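Long-range contacts in catechol O-methyltransferase (Mycobacterium tuberculosis, PDB 6JCL), which transfers a methyl group from S-adenosyl-L-methionine to catechol-like compounds in a reaction that depends on a divalent metal cation: residues 13-21 against 44-52; 164-174 against 181-192. All coordinates share one frame; numbering follows the deposited sequence. Where two conformers were deposited one is given.

Contact 1. Residues 13-21 against 44-52; sequences DAFLDSTLV and VSAQQGKFL. With SAH (S-adenosyl-L-homocysteine), chain I.
Oxygen OD1 of D17 is gripped twice: by the side-chain amide of Q47, whose NE2 donates to it over 2.9 Å, and by a water also bound to Q47 N. The bond from NE2 is nearly straight (170°), with OD1 in the plane of the Q47 amide and its anti lone pair in use. OD2 of D17 pairs with R208 in a salt bridge and takes a second water, itself bound to A46 N. Q47 is the knob of the contact, set among D13, L16, D17 and L20. A bend at its second torsion (chi2 -51°) lays the amide against CB of L16, 3.6 Å from Q47 CD, while OE1 comes 3.6 Å from CD1 of L20 and accepts from A202 N of the second subunit. CG2 of V21 lies 3.6 Å from NE2 of Q47 and 4.0 Å from CD of K50. The lysine continues past it, NZ donating to L20 O over 2.9 Å and pairing with D199 of the second subunit. A third water joins D13 OD2, also bound by R208 N, to OG of S45, the N-cap of helix 46-58 and capping-box partner of Q48; D13 OD1 accepts from Q204 of the second subunit. D13 and the R208-paired D17 would probably favour the positive start of this helix, just ahead of which V44 N binds the S-adenosyl-L-homocysteine carboxylate.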
loop_
_atom_site.group_PDB
_atom_site.type_symbol
_atom_site.label_atom_id
_atom_site.label_comp_id
_atom_site.label_asym_id
_atom_site.label_seq_id
_atom_site.Cartn_x
_atom_site.Cartn_y
_atom_site.Cartn_z
ATOM N N ASP A 13 -4.009 -15.436 -5.040
ATOM C CA ASP A 13 -2.776 -15.228 -4.277
ATOM C C ASP A 13 -1.725 -16.275 -4.610
ATOM O O ASP A 13 -0.527 -15.976 -4.608
ATOM C CB ASP A 13 -3.030 -15.255 -2.772
ATOM C CG ASP A 13 -3.016 -13.856 -2.131
ATOM O OD1 ASP A 13 -3.006 -12.825 -2.849
ATOM O OD2 ASP A 13 -3.012 -13.796 -0.886
ATOM N N ALA A 14 -2.139 -17.524 -4.843
ATOM C CA ALA A 14 -1.160 -18.536 -5.217
ATOM C C ALA A 14 -0.469 -18.166 -6.524
ATOM O O ALA A 14 0.753 -18.321 -6.651
ATOM C CB ALA A 14 -1.821 -19.907 -5.320
ATOM N N PHE A 15 -1.233 -17.658 -7.501
ATOM C CA PHE A 15 -0.645 -17.187 -8.750
ATOM C C PHE A 15 0.293 -16.004 -8.501
ATOM O O PHE A 15 1.412 -15.962 -9.027
ATOM C CB PHE A 15 -1.760 -16.815 -9.742
ATOM C CG PHE A 15 -1.286 -16.082 -10.974
ATOM C CD1 PHE A 15 -0.771 -16.776 -12.072
ATOM C CD2 PHE A 15 -1.390 -14.696 -11.050
ATOM C CE1 PHE A 15 -0.341 -16.076 -13.225
ATOM C CE2 PHE A 15 -0.965 -14.007 -12.183
ATOM C CZ PHE A 15 -0.441 -14.695 -13.265
ATOM N N LEU A 16 -0.145 -15.043 -7.687
ATOM C CA LEU A 16 0.689 -13.883 -7.401
ATOM C C LEU A 16 1.972 -14.305 -6.697
ATOM O O LEU A 16 3.049 -13.777 -6.993
ATOM C CB LEU A 16 -0.092 -12.873 -6.549
ATOM C CG LEU A 16 -1.354 -12.239 -7.158
ATOM C CD1 LEU A 16 -2.006 -11.303 -6.162
ATOM C CD2 LEU A 16 -1.016 -11.486 -8.426
ATOM N N ASP A 17 1.878 -15.258 -5.763
ATOM C CA ASP A 17 3.077 -15.755 -5.091
ATOM C C ASP A 17 4.054 -16.350 -6.101
ATOM O O ASP A 17 5.244 -16.013 -6.105
ATOM C CB ASP A 17 2.703 -16.795 -4.029
ATOM C CG ASP A 17 2.049 -16.187 -2.808
ATOM O OD1 ASP A 17 1.958 -14.945 -2.699
ATOM O OD2 ASP A 17 1.620 -16.968 -1.922
ATOM N N SER A 18 3.550 -17.206 -6.997
ATOM C CA SER A 18 4.408 -17.872 -7.969
ATOM C C SER A 18 4.991 -16.896 -8.982
ATOM O O SER A 18 6.093 -17.118 -9.499
ATOM C CB SER A 18 3.617 -18.966 -8.688
ATOM O OG SER A 18 4.221 -19.309 -9.922
ATOM N N THR A 19 4.277 -15.812 -9.273
ATOM C CA THR A 19 4.668 -14.904 -10.334
ATOM C C THR A 19 5.586 -13.785 -9.848
ATOM O O THR A 19 6.508 -13.387 -10.576
ATOM C CB THR A 19 3.397 -14.342 -10.965
ATOM O OG1 THR A 19 2.642 -15.434 -11.525
ATOM C CG2 THR A 19 3.735 -13.339 -12.048
ATOM N N LEU A 20 5.344 -13.267 -8.641
ATOM C CA LEU A 20 6.022 -12.073 -8.149
ATOM C C LEU A 20 7.019 -12.343 -7.037
ATOM O O LEU A 20 7.893 -11.505 -6.804
ATOM C CB LEU A 20 4.993 -11.049 -7.646
ATOM C CG LEU A 20 3.973 -10.565 -8.676
ATOM C CD1 LEU A 20 3.035 -9.578 -8.005
ATOM C CD2 LEU A 20 4.655 -9.933 -9.873
ATOM N N VAL A 21 6.898 -13.454 -6.327
ATOM C CA VAL A 21 7.824 -13.813 -5.260
ATOM C C VAL A 21 8.685 -15.010 -5.658
ATOM O O VAL A 21 9.916 -14.961 -5.566
ATOM C CB VAL A 21 7.068 -14.079 -3.940
ATOM C CG1 VAL A 21 8.052 -14.509 -2.830
ATOM C CG2 VAL A 21 6.302 -12.827 -3.503
ATOM N N VAL A 44 1.911 -12.807 8.018
ATOM C CA VAL A 44 1.501 -12.105 6.805
ATOM C C VAL A 44 1.657 -13.046 5.613
ATOM O O VAL A 44 2.528 -13.920 5.589
ATOM C CB VAL A 44 2.313 -10.815 6.575
ATOM C CG1 VAL A 44 1.987 -9.787 7.636
ATOM C CG2 VAL A 44 3.810 -11.100 6.523
ATOM N N SER A 45 0.791 -12.874 4.615
ATOM C CA SER A 45 0.974 -13.604 3.378
ATOM C C SER A 45 2.205 -13.069 2.654
ATOM O O SER A 45 2.742 -12.010 2.988
ATOM C CB SER A 45 -0.246 -13.449 2.487
ATOM O OG SER A 45 -0.295 -12.109 2.019
ATOM N N ALA A 46 2.635 -13.798 1.630
ATOM C CA ALA A 46 3.826 -13.355 0.903
ATOM C C ALA A 46 3.599 -12.007 0.217
ATOM O O ALA A 46 4.495 -11.158 0.209
ATOM C CB ALA A 46 4.259 -14.416 -0.113
ATOM N N GLN A 47 2.419 -11.788 -0.387
ATOM C CA GLN A 47 2.185 -10.487 -1.028
ATOM C C GLN A 47 2.172 -9.355 0.001
ATOM O O GLN A 47 2.663 -8.240 -0.266
ATOM C CB GLN A 47 0.863 -10.498 -1.814
ATOM C CG GLN A 47 0.796 -11.511 -2.997
ATOM C CD GLN A 47 1.975 -11.409 -3.958
ATOM O OE1 GLN A 47 2.181 -10.382 -4.613
ATOM N NE2 GLN A 47 2.751 -12.490 -4.062
ATOM N N GLN A 48 1.585 -9.619 1.172
ATOM C CA GLN A 48 1.542 -8.631 2.240
ATOM C C GLN A 48 2.933 -8.340 2.778
ATOM O O GLN A 48 3.288 -7.179 3.021
ATOM C CB GLN A 48 0.640 -9.128 3.370
ATOM C CG GLN A 48 -0.805 -9.248 2.987
ATOM C CD GLN A 48 -1.618 -9.954 4.067
ATOM O OE1 GLN A 48 -1.063 -10.618 4.940
ATOM N NE2 GLN A 48 -2.938 -9.815 4.000
ATOM N N GLY A 49 3.713 -9.390 3.017
ATOM C CA GLY A 49 5.073 -9.182 3.482
ATOM C C GLY A 49 5.904 -8.428 2.466
ATOM O O GLY A 49 6.607 -7.475 2.807
ATOM N N LYS A 50 5.786 -8.798 1.192
ATOM C CA LYS A 50 6.530 -8.075 0.177
ATOM C C LYS A 50 6.117 -6.610 0.131
ATOM O O LYS A 50 6.961 -5.734 -0.081
ATOM C CB LYS A 50 6.333 -8.729 -1.184
ATOM C CG LYS A 50 7.223 -8.088 -2.267
ATOM C CD LYS A 50 7.895 -9.178 -3.062
ATOM C CE LYS A 50 8.987 -8.618 -3.932
ATOM N NZ LYS A 50 9.050 -9.351 -5.198
ATOM N N PHE A 51 4.825 -6.322 0.338
ATOM C CA PHE A 51 4.375 -4.930 0.415
ATOM C C PHE A 51 5.120 -4.172 1.519
ATOM O O PHE A 51 5.572 -3.040 1.310
ATOM C CB PHE A 51 2.848 -4.889 0.638
ATOM C CG PHE A 51 2.318 -3.506 0.898
ATOM C CD1 PHE A 51 1.904 -2.698 -0.156
ATOM C CD2 PHE A 51 2.240 -3.009 2.191
ATOM C CE1 PHE A 51 1.411 -1.424 0.078
ATOM C CE2 PHE A 51 1.749 -1.731 2.426
ATOM C CZ PHE A 51 1.334 -0.937 1.366
ATOM N N LEU A 52 5.237 -4.775 2.711
ATOM C CA LEU A 52 5.998 -4.154 3.802
ATOM C C LEU A 52 7.449 -3.935 3.407
ATOM O O LEU A 52 8.036 -2.892 3.717
ATOM C CB LEU A 52 5.967 -5.014 5.057
ATOM C CG LEU A 52 4.632 -5.148 5.751
ATOM C CD1 LEU A 52 4.802 -6.179 6.854
ATOM C CD2 LEU A 52 4.197 -3.792 6.300
HETATM N N SAH I . 3.761 -9.917 12.584
HETATM C CA SAH I . 3.803 -11.387 12.525
HETATM C CB SAH I . 2.589 -11.966 13.245
HETATM C CG SAH I . 2.390 -11.446 14.666
HETATM S SD SAH I . 1.151 -12.458 15.514
HETATM C C SAH I . 3.851 -11.879 11.085
HETATM O O SAH I . 4.673 -12.721 10.705
HETATM O OXT SAH I . 3.070 -11.394 10.275
HETATM C "C5'" SAH I . 1.025 -11.446 17.010
HETATM C "C4'" SAH I . 2.223 -11.587 17.952
HETATM O "O4'" SAH I . 2.092 -10.605 18.960
HETATM C "C3'" SAH I . 2.307 -12.928 18.695
HETATM O "O3'" SAH I . 3.609 -13.478 18.492
HETATM C "C2'" SAH I . 2.098 -12.581 20.160
HETATM O "O2'" SAH I . 2.776 -13.440 21.070
HETATM C "C1'" SAH I . 2.556 -11.121 20.189
HETATM N N9 SAH I . 2.040 -10.323 21.312
HETATM C C8 SAH I . 0.779 -10.392 21.869
HETATM N N7 SAH I . 0.728 -9.484 22.868
HETATM C C5 SAH I . 1.923 -8.843 22.937
HETATM C C6 SAH I . 2.394 -7.845 23.790
HETATM N N6 SAH I . 1.629 -7.331 24.758
HETATM N N1 SAH I . 3.677 -7.386 23.607
HETATM C C2 SAH I . 4.494 -7.925 22.624
HETATM N N3 SAH I . 4.032 -8.922 21.792
HETATM C C4 SAH I . 2.754 -9.366 21.963
HETATM O O HOH W 1 -2.650 -11.790 0.706
HETATM O O HOH W 2 0.250 -14.003 -0.703
HETATM O O HOH W 3 1.771 -16.500 1.061
#

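Contact 2. Residues 164-174 against 181-192; sequences VDNVIRGGGIL and DAVAARRTLQMM. With SR (strontium ion), chain J; SR (strontium ion), chain L.
R169 and D181 form a salt bridge, NE to OD2, of 2.8 Å. The oxygen lies at the edge of the guanidinium, in its plane, but the arginine meets the carboxylate from above, 37° out of the carboxylate plane. Bends at chi2 and chi3 fold the arginine back toward the helix, and its NH1 pairs with D212. Both oxygens of D181 also hold a strontium ion, shared with D179, so OD2 serves cation and arginine together. R186, extended from CG to NE in one of its two conformers, there donates from NH2 to a neutral carbonyl, I173 O, over 2.8 Å.

Apolar contacts fill the span between. CG2 of I173 rests 3.6 Å from CB of A185, and its CD1 meets CD1 of L189 at 3.8 Å, the two side chains crossing at about a right angle. G172, with no side chain, brings its carbonyl O to 3.6 Å from CB of A182. V167 O is buried beneath A185 CB and L189 CD1 with no polar partner in the model. At the far end V164 CG2 and M192 SD meet tip to tip, 4.1 Å apart.

D165 OD2 and N166 OD1 bind a second strontium ion together with D139 and a water, while N166 ND2 donates to D212, the aspartate that also pairs with R169. A metal site at the junction of the strand that holds V164 and the loop that follows, with helix 180-194 packed on that loop, is characteristic of the cation-dependent O-methyltransferases and their Rossmann-like class I fold.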
loop_
_atom_site.group_PDB
_atom_site.type_symbol
_atom_site.label_atom_id
_atom_site.label_comp_id
_atom_site.label_asym_id
_atom_site.label_seq_id
_atom_site.Cartn_x
_atom_site.Cartn_y
_atom_site.Cartn_z
ATOM N N VAL A 164 -1.017 -0.618 10.413
ATOM C CA VAL A 164 -1.705 -1.447 11.401
ATOM C C VAL A 164 -2.387 -2.585 10.645
ATOM O O VAL A 164 -3.173 -2.335 9.721
ATOM C CB VAL A 164 -2.734 -0.652 12.222
ATOM C CG1 VAL A 164 -3.321 -1.551 13.315
ATOM C CG2 VAL A 164 -2.113 0.645 12.819
ATOM N N ASP A 165 -2.085 -3.824 11.033
ATOM C CA ASP A 165 -2.661 -4.999 10.383
ATOM C C ASP A 165 -4.035 -5.357 10.965
ATOM O O ASP A 165 -4.359 -5.056 12.124
ATOM C CB ASP A 165 -1.719 -6.202 10.542
ATOM C CG ASP A 165 -1.937 -7.269 9.474
ATOM O OD1 ASP A 165 -2.512 -6.948 8.408
ATOM O OD2 ASP A 165 -1.524 -8.438 9.702
ATOM N N ASN A 166 -4.842 -6.022 10.138
ATOM C CA ASN A 166 -6.076 -6.705 10.581
ATOM C C ASN A 166 -7.158 -5.741 11.079
ATOM O O ASN A 166 -7.815 -6.014 12.077
ATOM C CB ASN A 166 -5.796 -7.745 11.686
ATOM C CG ASN A 166 -4.698 -8.737 11.327
ATOM O OD1 ASN A 166 -3.657 -8.793 11.993
ATOM N ND2 ASN A 166 -4.927 -9.538 10.279
ATOM N N VAL A 167 -7.410 -4.656 10.341
ATOM C CA VAL A 167 -8.329 -3.626 10.828
ATOM C C VAL A 167 -9.741 -3.773 10.258
ATOM O O VAL A 167 -10.579 -2.907 10.515
ATOM C CB VAL A 167 -7.792 -2.206 10.542
ATOM C CG1 VAL A 167 -6.413 -1.986 11.183
ATOM C CG2 VAL A 167 -7.766 -1.935 9.034
ATOM N N ILE A 168 -10.034 -4.832 9.487
ATOM C CA ILE A 168 -11.350 -4.993 8.869
ATOM C C ILE A 168 -12.089 -6.216 9.403
ATOM O O ILE A 168 -13.308 -6.157 9.642
ATOM C CB ILE A 168 -11.248 -5.046 7.324
ATOM C CG1 ILE A 168 -10.495 -3.809 6.775
ATOM C CG2 ILE A 168 -12.653 -5.197 6.692
ATOM C CD1 ILE A 168 -11.210 -2.466 7.038
ATOM N N ARG A 169 -11.381 -7.334 9.580
ATOM C CA ARG A 169 -11.907 -8.537 10.226
ATOM C C ARG A 169 -13.237 -8.975 9.598
ATOM O O ARG A 169 -14.250 -9.167 10.279
ATOM C CB ARG A 169 -12.053 -8.330 11.747
ATOM C CG ARG A 169 -10.713 -8.005 12.475
ATOM C CD ARG A 169 -9.582 -9.000 12.118
ATOM N NE ARG A 169 -10.087 -10.361 12.294
ATOM C CZ ARG A 169 -10.036 -11.330 11.384
ATOM N NH1 ARG A 169 -9.448 -11.134 10.214
ATOM N NH2 ARG A 169 -10.620 -12.510 11.656
ATOM N N GLY A 170 -13.220 -9.157 8.276
ATOM C CA GLY A 170 -14.403 -9.672 7.597
ATOM C C GLY A 170 -15.639 -8.805 7.712
ATOM O O GLY A 170 -16.756 -9.321 7.640
ATOM N N GLY A 171 -15.466 -7.493 7.871
ATOM C CA GLY A 171 -16.573 -6.584 8.043
ATOM C C GLY A 171 -17.106 -6.512 9.452
ATOM O O GLY A 171 -18.070 -5.775 9.691
ATOM N N GLY A 172 -16.514 -7.265 10.386
ATOM C CA GLY A 172 -16.996 -7.281 11.753
ATOM C C GLY A 172 -16.904 -5.941 12.448
ATOM O O GLY A 172 -17.541 -5.752 13.485
ATOM N N ILE A 173 -16.099 -5.014 11.924
ATOM C CA ILE A 173 -16.027 -3.681 12.508
ATOM C C ILE A 173 -17.350 -2.946 12.391
ATOM O O ILE A 173 -17.559 -1.952 13.088
ATOM C CB ILE A 173 -14.909 -2.832 11.858
ATOM C CG1 ILE A 173 -15.082 -2.762 10.342
ATOM C CG2 ILE A 173 -13.514 -3.384 12.204
ATOM C CD1 ILE A 173 -14.234 -1.617 9.688
ATOM N N LEU A 174 -18.269 -3.433 11.555
ATOM C CA LEU A 174 -19.602 -2.842 11.433
ATOM C C LEU A 174 -20.644 -3.571 12.277
ATOM O O LEU A 174 -21.791 -3.122 12.346
ATOM C CB LEU A 174 -20.057 -2.836 9.970
ATOM C CG LEU A 174 -19.552 -1.704 9.061
ATOM C CD1 LEU A 174 -18.152 -1.283 9.392
ATOM C CD2 LEU A 174 -19.680 -2.091 7.598
ATOM N N ASP A 181 -11.195 -8.732 18.318
ATOM C CA ASP A 181 -10.361 -8.080 17.306
ATOM C C ASP A 181 -11.159 -7.132 16.421
ATOM O O ASP A 181 -10.619 -6.110 15.980
ATOM C CB ASP A 181 -9.624 -9.141 16.463
ATOM C CG ASP A 181 -10.549 -10.294 16.055
ATOM O OD1 ASP A 181 -10.756 -11.186 16.927
ATOM O OD2 ASP A 181 -11.066 -10.319 14.928
ATOM N N ALA A 182 -12.451 -7.388 16.222
ATOM C CA ALA A 182 -13.266 -6.448 15.461
ATOM C C ALA A 182 -13.603 -5.194 16.275
ATOM O O ALA A 182 -13.540 -4.076 15.757
ATOM C CB ALA A 182 -14.531 -7.161 14.972
ATOM N N VAL A 183 -13.924 -5.355 17.556
ATOM C CA VAL A 183 -14.150 -4.192 18.414
ATOM C C VAL A 183 -12.898 -3.320 18.474
ATOM O O VAL A 183 -12.964 -2.091 18.341
ATOM C CB VAL A 183 -14.585 -4.650 19.814
ATOM C CG1 VAL A 183 -14.563 -3.472 20.764
ATOM C CG2 VAL A 183 -16.002 -5.223 19.759
ATOM N N ALA A 184 -11.739 -3.949 18.679
ATOM C CA ALA A 184 -10.488 -3.198 18.737
ATOM C C ALA A 184 -10.192 -2.514 17.409
ATOM O O ALA A 184 -9.740 -1.359 17.371
ATOM C CB ALA A 184 -9.326 -4.128 19.121
ATOM N N ALA A 185 -10.431 -3.215 16.296
ATOM C CA ALA A 185 -10.151 -2.616 14.996
ATOM C C ALA A 185 -11.023 -1.387 14.753
ATOM O O ALA A 185 -10.551 -0.377 14.229
ATOM C CB ALA A 185 -10.372 -3.644 13.889
ATOM N N ARG A 186 -12.304 -1.465 15.094
ATOM C CA ARG A 186 -13.170 -0.311 14.880
ATOM C C ARG A 186 -12.705 0.881 15.705
ATOM O O ARG A 186 -12.660 2.013 15.204
ATOM C CB ARG A 186 -14.621 -0.671 15.215
ATOM C CG ARG A 186 -15.596 0.488 15.061
ATOM C CD ARG A 186 -16.998 0.085 15.536
ATOM N NE ARG A 186 -17.969 1.172 15.463
ATOM C CZ ARG A 186 -18.720 1.428 14.398
ATOM N NH1 ARG A 186 -19.589 2.429 14.419
ATOM N NH2 ARG A 186 -18.593 0.689 13.303
ATOM N N ARG A 187 -12.353 0.648 16.973
ATOM C CA ARG A 187 -11.877 1.734 17.823
ATOM C C ARG A 187 -10.546 2.267 17.316
ATOM O O ARG A 187 -10.291 3.472 17.387
ATOM C CB ARG A 187 -11.724 1.247 19.270
ATOM C CG ARG A 187 -11.155 2.316 20.207
ATOM C CD ARG A 187 -10.581 1.748 21.500
ATOM N NE ARG A 187 -9.921 2.793 22.288
ATOM C CZ ARG A 187 -8.966 2.572 23.187
ATOM N NH1 ARG A 187 -8.546 1.340 23.428
ATOM N NH2 ARG A 187 -8.428 3.589 23.847
ATOM N N THR A 188 -9.688 1.375 16.811
ATOM C CA THR A 188 -8.410 1.808 16.250
ATOM C C THR A 188 -8.627 2.767 15.090
ATOM O O THR A 188 -7.975 3.818 14.999
ATOM C CB THR A 188 -7.626 0.583 15.777
ATOM O OG1 THR A 188 -7.296 -0.237 16.901
ATOM C CG2 THR A 188 -6.328 0.979 15.021
ATOM N N LEU A 189 -9.524 2.403 14.171
ATOM C CA LEU A 189 -9.783 3.243 13.007
ATOM C C LEU A 189 -10.378 4.589 13.422
ATOM O O LEU A 189 -10.022 5.647 12.871
ATOM C CB LEU A 189 -10.713 2.507 12.039
ATOM C CG LEU A 189 -10.111 1.268 11.358
ATOM C CD1 LEU A 189 -11.236 0.464 10.690
ATOM C CD2 LEU A 189 -9.072 1.686 10.340
ATOM N N GLN A 190 -11.287 4.574 14.393
ATOM C CA GLN A 190 -11.865 5.834 14.850
ATOM C C GLN A 190 -10.808 6.716 15.504
ATOM O O GLN A 190 -10.776 7.935 15.277
ATOM C CB GLN A 190 -13.021 5.544 15.801
ATOM C CG GLN A 190 -14.208 4.949 15.039
ATOM C CD GLN A 190 -15.373 4.598 15.948
ATOM O OE1 GLN A 190 -15.187 4.051 17.031
ATOM N NE2 GLN A 190 -16.585 4.927 15.505
ATOM N N MET A 191 -9.893 6.109 16.265
ATOM C CA MET A 191 -8.841 6.889 16.899
ATOM C C MET A 191 -7.913 7.499 15.857
ATOM O O MET A 191 -7.549 8.681 15.958
ATOM C CB MET A 191 -8.053 6.009 17.876
ATOM C CG MET A 191 -6.853 6.712 18.517
ATOM S SD MET A 191 -5.328 6.372 17.597
ATOM C CE MET A 191 -4.122 6.822 18.848
ATOM N N MET A 192 -7.565 6.731 14.817
ATOM C CA MET A 192 -6.650 7.248 13.803
ATOM C C MET A 192 -7.295 8.382 13.020
ATOM O O MET A 192 -6.633 9.377 12.696
ATOM C CB MET A 192 -6.194 6.121 12.858
ATOM C CG MET A 192 -5.367 5.043 13.556
ATOM S SD MET A 192 -4.910 3.659 12.496
ATOM C CE MET A 192 -3.555 4.404 11.606
HETATM SR SR SR J . -1.406 -9.987 11.624
HETATM SR SR SR L . -12.659 -12.315 15.775
HETATM O O HOH W 4 -8.042 -6.356 14.818
HETATM O O HOH W 5 0.204 -11.493 10.354
#

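Contact 1 is a buried helix-helix contact, yet its chemistry is largely polar, with an amide, carboxylates, a lysine and waters between helices 9-21 and 46-58. Contact 2, only partly buried, has an apolar middle, arginine bonds at R169 and R186, and two strontium sites, one on D181 and one on D165 and N166. They share no helix or strand, and their centres lie about 23 Å apart, but they meet near the active site, where V44 CG1 packs 4.3 Å from D165 OD2: one supplies a cofactor contact, the other metal ligands. Both touch the second subunit, contact 1 by a salt bridge, hydrogen bonds and packing, contact 2 by packing.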